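Local coordinates for TIR-NB-LRR type resistance protein RPV1 (Vitis rotundifolia, PDB 5KU7) that belongs to the TIR-NB-LRR class of plant disease-resistance proteins and is represented here by its TIR domain, a flavodoxin-like alpha/beta fold, at residues T6-F11 and R37-D42; S61-I66 and A95-F100. All blocks are in the same frame, centred on the assembly; numbering follows the deposited sequence.

Interaction 1 (T6-F11 and R37-D42); sequences TTYDVF and RTFRDD
Asp9 meets the backbone of Arg37 twice: its OD2 takes the Arg37 N-H at 2.9 Å through the lone pair turned away from OD1, while its own N donates to Arg37 O at 2.7 Å. The second bond is bent, 133° at the hydrogen; Arg37 O also accepts from Val10 N, whose approach is straighter (158°). Asp9 OD1 turns instead to a salt bridge with Arg62. One step on, Phe39 N reaches Val10 O at 2.7 Å; together with Val10 N to Arg37 O this bond sets the parallel register Val10-Thr38 and Phe11-Phe39. The extended Arg37 side chain passes Thr7 and adds a weak bond from NH1 to Thr7 O, 3.4 Å. On the aromatic side, Phe39 CB sits over the centre of the Tyr8 ring, 3.7 Å from its centroid, and Phe39 CD2 comes edge-on to the same face, 3.5 Å from Tyr8 CZ, in a T-shaped pair with planes at 80°. Phe11 and Phe39 both carry CG anti to the backbone N, which lays their rings side by side, nearly parallel but slid apart. Two donors on one carbonyl, with a carboxylate oxygen on the Arg37 N-H, tie the corner at Asp9 to Arg37, with the aromatic cluster of Tyr8, Phe11 and Phe39 beside them.

Interaction 2 (S61-I66 and A95-F100); sequences SRSSVI and AVFPIF
Ala95 opens the pairing with Ser63: its N donates to Arg62 O at 3.2 Å, its O accepts from Ser64 N, and its CB lies 3.7 Å from Ser63 CB. Val96 points to the other face of the sheet, where its CG1, anti to the backbone N (chi1 179°), meets Ile66 CD1 at 3.6 Å. Phe97 uses both of its backbone polar atoms, N to Ser64 O at 2.9 Å and O from Ile66 N at 3.0 Å. Its ring returns to the Ser63 face, with CE1 3.5 Å from Ser63 OG, which lies near the ring plane at the edge; that hydroxyl is hydrogen-bonded to Asp9 O. Pro98 is in register with Ile66, but the bonds to 61-66 alternate along the strand, and the next is Ile99 N to Ile66 O at 2.8 Å. Ile99 CD1 then touches Val65 CG1 at 3.6 Å. The axes of 63-66 and 95-100 run 8° apart, as expected of neighbouring parallel strands, here the two strands of a beta-alpha-beta crossover through helix 76-91. That helix packs on Ser64, Ile66 and Val96, whereas helix 154-175 covers the face carrying Ser63, Val65 and Phe97; strand 8-14 flanks 61-68, and Pro98 pairs through its backbone with Trp146.

From the N terminus, the chain runs through 6-11 and helix 23-33 and returns at 37-42, where interaction 1 closes its loop. Helix 52-59 then leads to 61-66, and helix 76-91 carries the chain to 95-100, closing interaction 2. The two loops are in series, neither nested nor crossed. Their centres lie 11 Å apart, yet they touch because strands 8-14 and 61-68 are neighbours in one parallel sheet: Phe11 N lies 2.7 Å from Ser63 O, and Arg62 N 2.8 Å from Tyr8 O, both probable hydrogen bonds. Together they link four strands in the order 38-39, 8-14, 61-68, 95-101, from an edge inward, the 2-1-3-4 part of the 2-1-3-4-5 flavodoxin-like order.

Interaction 1 (T6-F11 and R37-D42)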
ATOM      1  N   THR A   6      26.174  15.270   5.518  1.00 56.81           N
ATOM      2  CA  THR A   6      25.241  14.149   5.362  1.00 57.60           C
ATOM      3  C   THR A   6      24.946  13.764   3.906  1.00 53.70           C
ATOM      4  O   THR A   6      25.127  14.558   2.984  1.00 54.68           O
ATOM      5  CB  THR A   6      23.875  14.442   6.046  1.00 62.87           C
ATOM      6  OG1 THR A   6      23.217  15.522   5.369  1.00 62.89           O
ATOM      7  CG2 THR A   6      24.056  14.776   7.531  1.00 60.92           C
ATOM      8  N   THR A   7      24.435  12.549   3.724  1.00 50.30           N
ATOM      9  CA  THR A   7      24.208  11.969   2.394  1.00 53.93           C
ATOM     10  C   THR A   7      22.717  11.851   2.058  1.00 49.35           C
ATOM     11  O   THR A   7      22.304  12.008   0.909  1.00 49.92           O
ATOM     12  CB  THR A   7      24.864  10.561   2.283  1.00 56.31           C
ATOM     13  OG1 THR A   7      26.247  10.641   2.652  1.00 61.26           O
ATOM     14  CG2 THR A   7      24.750  10.006   0.878  1.00 51.62           C
ATOM     15  N   TYR A   8      21.917  11.547   3.073  1.00 47.78           N
ATOM     16  CA  TYR A   8      20.481  11.365   2.901  1.00 43.76           C
ATOM     17  C   TYR A   8      19.672  12.333   3.749  1.00 44.81           C
ATOM     18  O   TYR A   8      20.112  12.757   4.818  1.00 46.21           O
ATOM     19  CB  TYR A   8      20.094   9.928   3.249  1.00 42.20           C
ATOM     20  CG  TYR A   8      20.875   8.870   2.477  1.00 46.58           C
ATOM     21  CD1 TYR A   8      20.438   8.442   1.233  1.00 43.67           C
ATOM     22  CD2 TYR A   8      22.053   8.316   2.990  1.00 48.49           C
ATOM     23  CE1 TYR A   8      21.131   7.484   0.527  1.00 46.43           C
ATOM     24  CE2 TYR A   8      22.760   7.356   2.286  1.00 45.65           C
ATOM     25  CZ  TYR A   8      22.289   6.945   1.055  1.00 51.20           C
ATOM     26  OH  TYR A   8      22.966   5.993   0.333  1.00 60.22           O
ATOM     27  N   ASP A   9      18.482  12.679   3.275  1.00 41.91           N
ATOM     28  CA  ASP A   9      17.557  13.477   4.074  1.00 39.95           C
ATOM     29  C   ASP A   9      16.840  12.606   5.101  1.00 37.04           C
ATOM     30  O   ASP A   9      16.615  13.011   6.238  1.00 36.70           O
ATOM     31  CB  ASP A   9      16.576  14.186   3.156  1.00 36.50           C
ATOM     32  CG  ASP A   9      17.270  15.194   2.269  1.00 37.85           C
ATOM     33  OD1 ASP A   9      18.096  15.967   2.800  1.00 39.53           O
ATOM     34  OD2 ASP A   9      17.039  15.186   1.044  1.00 37.45           O
ATOM     35  N   VAL A  10      16.508  11.390   4.686  1.00 34.32           N
ATOM     36  CA  VAL A  10      15.769  10.461   5.520  1.00 33.44           C
ATOM     37  C   VAL A  10      16.328   9.039   5.468  1.00 39.46           C
ATOM     38  O   VAL A  10      16.604   8.490   4.391  1.00 36.14           O
ATOM     39  CB  VAL A  10      14.288  10.414   5.108  1.00 32.38           C
ATOM     40  CG1 VAL A  10      13.586   9.230   5.766  1.00 31.46           C
ATOM     41  CG2 VAL A  10      13.607  11.726   5.469  1.00 37.03           C
ATOM     42  N   PHE A  11      16.505   8.452   6.646  1.00 40.62           N
ATOM     43  CA  PHE A  11      16.756   7.020   6.758  1.00 43.05           C
ATOM     44  C   PHE A  11      15.437   6.352   7.141  1.00 39.81           C
ATOM     45  O   PHE A  11      14.824   6.703   8.154  1.00 36.39           O
ATOM     46  CB  PHE A  11      17.864   6.717   7.789  1.00 34.06           C
ATOM     47  CG  PHE A  11      18.117   5.251   8.000  1.00 33.85           C
ATOM     48  CD1 PHE A  11      17.389   4.535   8.937  1.00 34.56           C
ATOM     49  CD2 PHE A  11      19.089   4.582   7.261  1.00 34.77           C
ATOM     50  CE1 PHE A  11      17.614   3.173   9.133  1.00 33.65           C
ATOM     51  CE2 PHE A  11      19.326   3.223   7.458  1.00 34.28           C
ATOM     52  CZ  PHE A  11      18.582   2.523   8.396  1.00 37.58           C
ATOM     53  N   ARG A  37      15.705  12.984  -0.316  1.00 38.24           N
ATOM     54  CA  ARG A  37      16.620  11.876  -0.567  1.00 39.51           C
ATOM     55  C   ARG A  37      16.569  10.865   0.580  1.00 38.63           C
ATOM     56  O   ARG A  37      16.924  11.179   1.707  1.00 43.43           O
ATOM     57  CB  ARG A  37      18.050  12.369  -0.788  1.00 44.36           C
ATOM     58  CG  ARG A  37      18.724  11.586  -1.899  1.00 54.71           C
ATOM     59  CD  ARG A  37      20.229  11.698  -1.932  1.00 65.16           C
ATOM     60  NE  ARG A  37      20.788  10.653  -2.794  1.00 76.53           N
ATOM     61  CZ  ARG A  37      22.084  10.387  -2.926  1.00 78.79           C
ATOM     62  NH1 ARG A  37      22.983  11.092  -2.249  1.00 81.27           N
ATOM     63  NH2 ARG A  37      22.481   9.411  -3.737  1.00 76.69           N
ATOM     64  N   THR A  38      16.156   9.642   0.273  1.00 35.77           N
ATOM     65  CA  THR A  38      15.841   8.663   1.299  1.00 31.07           C
ATOM     66  C   THR A  38      16.620   7.383   1.158  1.00 36.77           C
ATOM     67  O   THR A  38      16.732   6.832   0.065  1.00 32.25           O
ATOM     68  CB  THR A  38      14.342   8.333   1.263  1.00 30.47           C
ATOM     69  OG1 THR A  38      13.621   9.549   1.464  1.00 32.40           O
ATOM     70  CG2 THR A  38      13.957   7.319   2.346  1.00 29.82           C
ATOM     71  N   PHE A  39      17.159   6.901   2.273  1.00 44.50           N
ATOM     72  CA  PHE A  39      17.819   5.602   2.264  1.00 37.73           C
ATOM     73  C   PHE A  39      16.844   4.538   2.704  1.00 35.08           C
ATOM     74  O   PHE A  39      16.360   4.552   3.837  1.00 35.65           O
ATOM     75  CB  PHE A  39      19.054   5.582   3.168  1.00 40.58           C
ATOM     76  CG  PHE A  39      19.752   4.232   3.220  1.00 37.67           C
ATOM     77  CD1 PHE A  39      19.243   3.196   4.004  1.00 35.63           C
ATOM     78  CD2 PHE A  39      20.918   4.014   2.506  1.00 43.19           C
ATOM     79  CE1 PHE A  39      19.863   1.966   4.051  1.00 41.85           C
ATOM     80  CE2 PHE A  39      21.570   2.777   2.553  1.00 42.31           C
ATOM     81  CZ  PHE A  39      21.044   1.757   3.324  1.00 41.77           C
ATOM     82  N   ARG A  40      16.582   3.602   1.801  1.00 35.70           N
ATOM     83  CA  ARG A  40      15.709   2.472   2.081  1.00 36.58           C
ATOM     84  C   ARG A  40      16.414   1.176   1.742  1.00 34.34           C
ATOM     85  O   ARG A  40      16.605   0.879   0.568  1.00 35.84           O
ATOM     86  CB  ARG A  40      14.395   2.606   1.293  1.00 36.09           C
ATOM     87  CG  ARG A  40      13.405   1.520   1.615  1.00 27.58           C
ATOM     88  CD  ARG A  40      13.654   0.317   0.714  1.00 31.77           C
ATOM     89  NE  ARG A  40      12.399   0.036   0.038  1.00 50.78           N
ATOM     90  CZ  ARG A  40      12.132   0.326  -1.223  1.00 46.14           C
ATOM     91  NH1 ARG A  40      13.059   0.839  -2.012  1.00 33.96           N
ATOM     92  NH2 ARG A  40      10.932   0.059  -1.697  1.00 54.50           N
ATOM     93  N   ASP A  41      16.784   0.406   2.769  1.00 35.83           N
ATOM     94  CA  ASP A  41      17.674  -0.751   2.587  1.00 37.05           C
ATOM     95  C   ASP A  41      16.997  -1.823   1.749  1.00 40.21           C
ATOM     96  O   ASP A  41      15.923  -2.304   2.105  1.00 35.21           O
ATOM     97  CB  ASP A  41      18.109  -1.347   3.937  1.00 31.77           C
ATOM     98  CG  ASP A  41      19.106  -2.516   3.777  1.00 42.70           C
ATOM     99  OD1 ASP A  41      19.926  -2.477   2.841  1.00 46.98           O
ATOM    100  OD2 ASP A  41      19.092  -3.469   4.586  1.00 39.56           O
ATOM    101  N   ASP A  42      17.632  -2.204   0.649  1.00 39.05           N
ATOM    102  CA  ASP A  42      17.085  -3.250  -0.198  1.00 41.11           C
ATOM    103  C   ASP A  42      18.128  -4.315  -0.517  1.00 39.27           C
ATOM    104  O   ASP A  42      17.910  -5.135  -1.403  1.00 42.15           O
ATOM    105  CB  ASP A  42      16.518  -2.669  -1.510  1.00 46.75           C
ATOM    106  CG  ASP A  42      17.578  -1.953  -2.367  1.00 52.41           C
ATOM    107  OD1 ASP A  42      18.790  -2.048  -2.074  1.00 52.44           O
ATOM    108  OD2 ASP A  42      17.197  -1.324  -3.375  1.00 51.51           O
TER

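Interaction 2 (S61-I66 and A95-F100)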
ATOM      1  N   SER A  61      22.435  10.513   7.546  1.00 43.34           N
ATOM      2  CA  SER A  61      21.081  10.961   7.243  1.00 42.79           C
ATOM      3  C   SER A  61      20.689  12.129   8.141  1.00 39.25           C
ATOM      4  O   SER A  61      21.036  12.143   9.318  1.00 38.08           O
ATOM      5  CB  SER A  61      20.080   9.808   7.403  1.00 41.21           C
ATOM      6  OG  SER A  61      20.277   8.805   6.411  1.00 41.07           O
ATOM      7  N   ARG A  62      19.979  13.110   7.580  1.00 41.50           N
ATOM      8  CA  ARG A  62      19.510  14.264   8.362  1.00 44.79           C
ATOM      9  C   ARG A  62      18.413  13.858   9.332  1.00 41.71           C
ATOM     10  O   ARG A  62      18.247  14.467  10.377  1.00 41.88           O
ATOM     11  CB  ARG A  62      18.998  15.378   7.453  1.00 42.69           C
ATOM     12  CG  ARG A  62      20.045  15.994   6.559  1.00 39.96           C
ATOM     13  CD  ARG A  62      19.374  16.941   5.610  1.00 44.45           C
ATOM     14  NE  ARG A  62      18.642  17.959   6.353  1.00 52.23           N
ATOM     15  CZ  ARG A  62      17.569  18.606   5.901  1.00 52.21           C
ATOM     16  NH1 ARG A  62      17.065  18.312   4.699  1.00 49.09           N
ATOM     17  NH2 ARG A  62      16.983  19.527   6.669  1.00 44.80           N
ATOM     18  N   SER A  63      17.680  12.803   8.995  1.00 39.30           N
ATOM     19  CA  SER A  63      16.634  12.316   9.881  1.00 36.76           C
ATOM     20  C   SER A  63      16.329  10.863   9.614  1.00 31.82           C
ATOM     21  O   SER A  63      16.789  10.290   8.625  1.00 36.24           O
ATOM     22  CB  SER A  63      15.350  13.134   9.719  1.00 45.85           C
ATOM     23  OG  SER A  63      14.768  12.917   8.444  1.00 43.53           O
ATOM     24  N   SER A  64      15.545  10.269  10.505  1.00 31.85           N
ATOM     25  CA  SER A  64      15.001   8.938  10.285  1.00 31.85           C
ATOM     26  C   SER A  64      13.466   8.946  10.363  1.00 34.62           C
ATOM     27  O   SER A  64      12.873   9.708  11.134  1.00 37.43           O
ATOM     28  CB  SER A  64      15.574   7.947  11.294  1.00 32.58           C
ATOM     29  OG  SER A  64      16.960   7.766  11.091  1.00 42.77           O
ATOM     30  N   VAL A  65      12.832   8.118   9.535  1.00 35.96           N
ATOM     31  CA  VAL A  65      11.403   7.853   9.639  1.00 36.44           C
ATOM     32  C   VAL A  65      11.275   6.431  10.116  1.00 36.19           C
ATOM     33  O   VAL A  65      11.824   5.530   9.487  1.00 37.35           O
ATOM     34  CB  VAL A  65      10.658   8.003   8.304  1.00 33.72           C
ATOM     35  CG1 VAL A  65       9.240   7.514   8.460  1.00 34.44           C
ATOM     36  CG2 VAL A  65      10.658   9.432   7.838  1.00 25.37           C
ATOM     37  N   ILE A  66      10.581   6.220  11.228  1.00 35.39           N
ATOM     38  CA  ILE A  66      10.423   4.875  11.748  1.00 29.19           C
ATOM     39  C   ILE A  66       9.029   4.344  11.475  1.00 34.77           C
ATOM     40  O   ILE A  66       8.037   4.921  11.917  1.00 32.92           O
ATOM     41  CB  ILE A  66      10.691   4.805  13.249  1.00 34.29           C
ATOM     42  CG1 ILE A  66      12.194   4.950  13.539  1.00 43.57           C
ATOM     43  CG2 ILE A  66      10.246   3.461  13.764  1.00 37.00           C
ATOM     44  CD1 ILE A  66      12.691   6.357  13.543  1.00 47.66           C
ATOM     45  N   ALA A  95      16.996  14.301  13.354  1.00 49.82           N
ATOM     46  CA  ALA A  95      15.546  14.381  13.553  1.00 45.10           C
ATOM     47  C   ALA A  95      14.907  13.014  13.390  1.00 41.51           C
ATOM     48  O   ALA A  95      15.418  12.170  12.658  1.00 43.62           O
ATOM     49  CB  ALA A  95      14.914  15.382  12.588  1.00 44.69           C
ATOM     50  N   VAL A  96      13.799  12.792  14.093  1.00 35.17           N
ATOM     51  CA  VAL A  96      13.179  11.481  14.153  1.00 38.63           C
ATOM     52  C   VAL A  96      11.667  11.594  14.031  1.00 46.04           C
ATOM     53  O   VAL A  96      11.029  12.272  14.828  1.00 42.90           O
ATOM     54  CB  VAL A  96      13.511  10.759  15.464  1.00 42.93           C
ATOM     55  CG1 VAL A  96      12.827   9.404  15.494  1.00 41.12           C
ATOM     56  CG2 VAL A  96      15.029  10.616  15.633  1.00 44.16           C
ATOM     57  N   PHE A  97      11.102  10.897  13.054  1.00 44.30           N
ATOM     58  CA  PHE A  97       9.672  10.976  12.754  1.00 38.53           C
ATOM     59  C   PHE A  97       9.010   9.618  12.876  1.00 37.25           C
ATOM     60  O   PHE A  97       9.166   8.783  12.002  1.00 39.77           O
ATOM     61  CB  PHE A  97       9.459  11.506  11.346  1.00 34.34           C
ATOM     62  CG  PHE A  97      10.137  12.810  11.093  1.00 37.70           C
ATOM     63  CD1 PHE A  97      11.198  12.894  10.212  1.00 40.53           C
ATOM     64  CD2 PHE A  97       9.693  13.962  11.718  1.00 38.18           C
ATOM     65  CE1 PHE A  97      11.814  14.108   9.967  1.00 37.10           C
ATOM     66  CE2 PHE A  97      10.300  15.169  11.477  1.00 41.11           C
ATOM     67  CZ  PHE A  97      11.358  15.245  10.596  1.00 34.24           C
ATOM     68  N   PRO A  98       8.309   9.371  13.987  1.00 40.14           N
ATOM     69  CA  PRO A  98       7.767   8.016  14.134  1.00 34.95           C
ATOM     70  C   PRO A  98       6.356   7.877  13.546  1.00 35.01           C
ATOM     71  O   PRO A  98       5.492   8.753  13.719  1.00 38.78           O
ATOM     72  CB  PRO A  98       7.762   7.807  15.650  1.00 36.68           C
ATOM     73  CG  PRO A  98       7.568   9.216  16.224  1.00 37.40           C
ATOM     74  CD  PRO A  98       8.149  10.191  15.209  1.00 37.96           C
ATOM     75  N   ILE A  99       6.162   6.783  12.832  1.00 30.89           N
ATOM     76  CA  ILE A  99       4.879   6.361  12.300  1.00 37.34           C
ATOM     77  C   ILE A  99       4.466   5.092  12.997  1.00 36.93           C
ATOM     78  O   ILE A  99       5.207   4.110  12.990  1.00 37.25           O
ATOM     79  CB  ILE A  99       4.920   6.046  10.799  1.00 33.95           C
ATOM     80  CG1 ILE A  99       5.309   7.276  10.003  1.00 31.54           C
ATOM     81  CG2 ILE A  99       3.558   5.492  10.351  1.00 34.12           C
ATOM     82  CD1 ILE A  99       5.680   6.950   8.593  1.00 26.45           C
ATOM     83  N   PHE A 100       3.289   5.109  13.593  1.00 39.89           N
ATOM     84  CA  PHE A 100       2.784   3.940  14.266  1.00 33.92           C
ATOM     85  C   PHE A 100       1.796   3.295  13.323  1.00 35.56           C
ATOM     86  O   PHE A 100       0.645   3.704  13.243  1.00 36.40           O
ATOM     87  CB  PHE A 100       2.181   4.333  15.611  1.00 33.70           C
ATOM     88  CG  PHE A 100       3.149   5.116  16.492  1.00 40.56           C
ATOM     89  CD1 PHE A 100       4.120   4.453  17.246  1.00 38.47           C
ATOM     90  CD2 PHE A 100       3.105   6.511  16.547  1.00 43.41           C
ATOM     91  CE1 PHE A 100       5.025   5.164  18.049  1.00 38.12           C
ATOM     92  CE2 PHE A 100       4.004   7.232  17.340  1.00 46.09           C
ATOM     93  CZ  PHE A 100       4.971   6.558  18.094  1.00 42.86           C
TER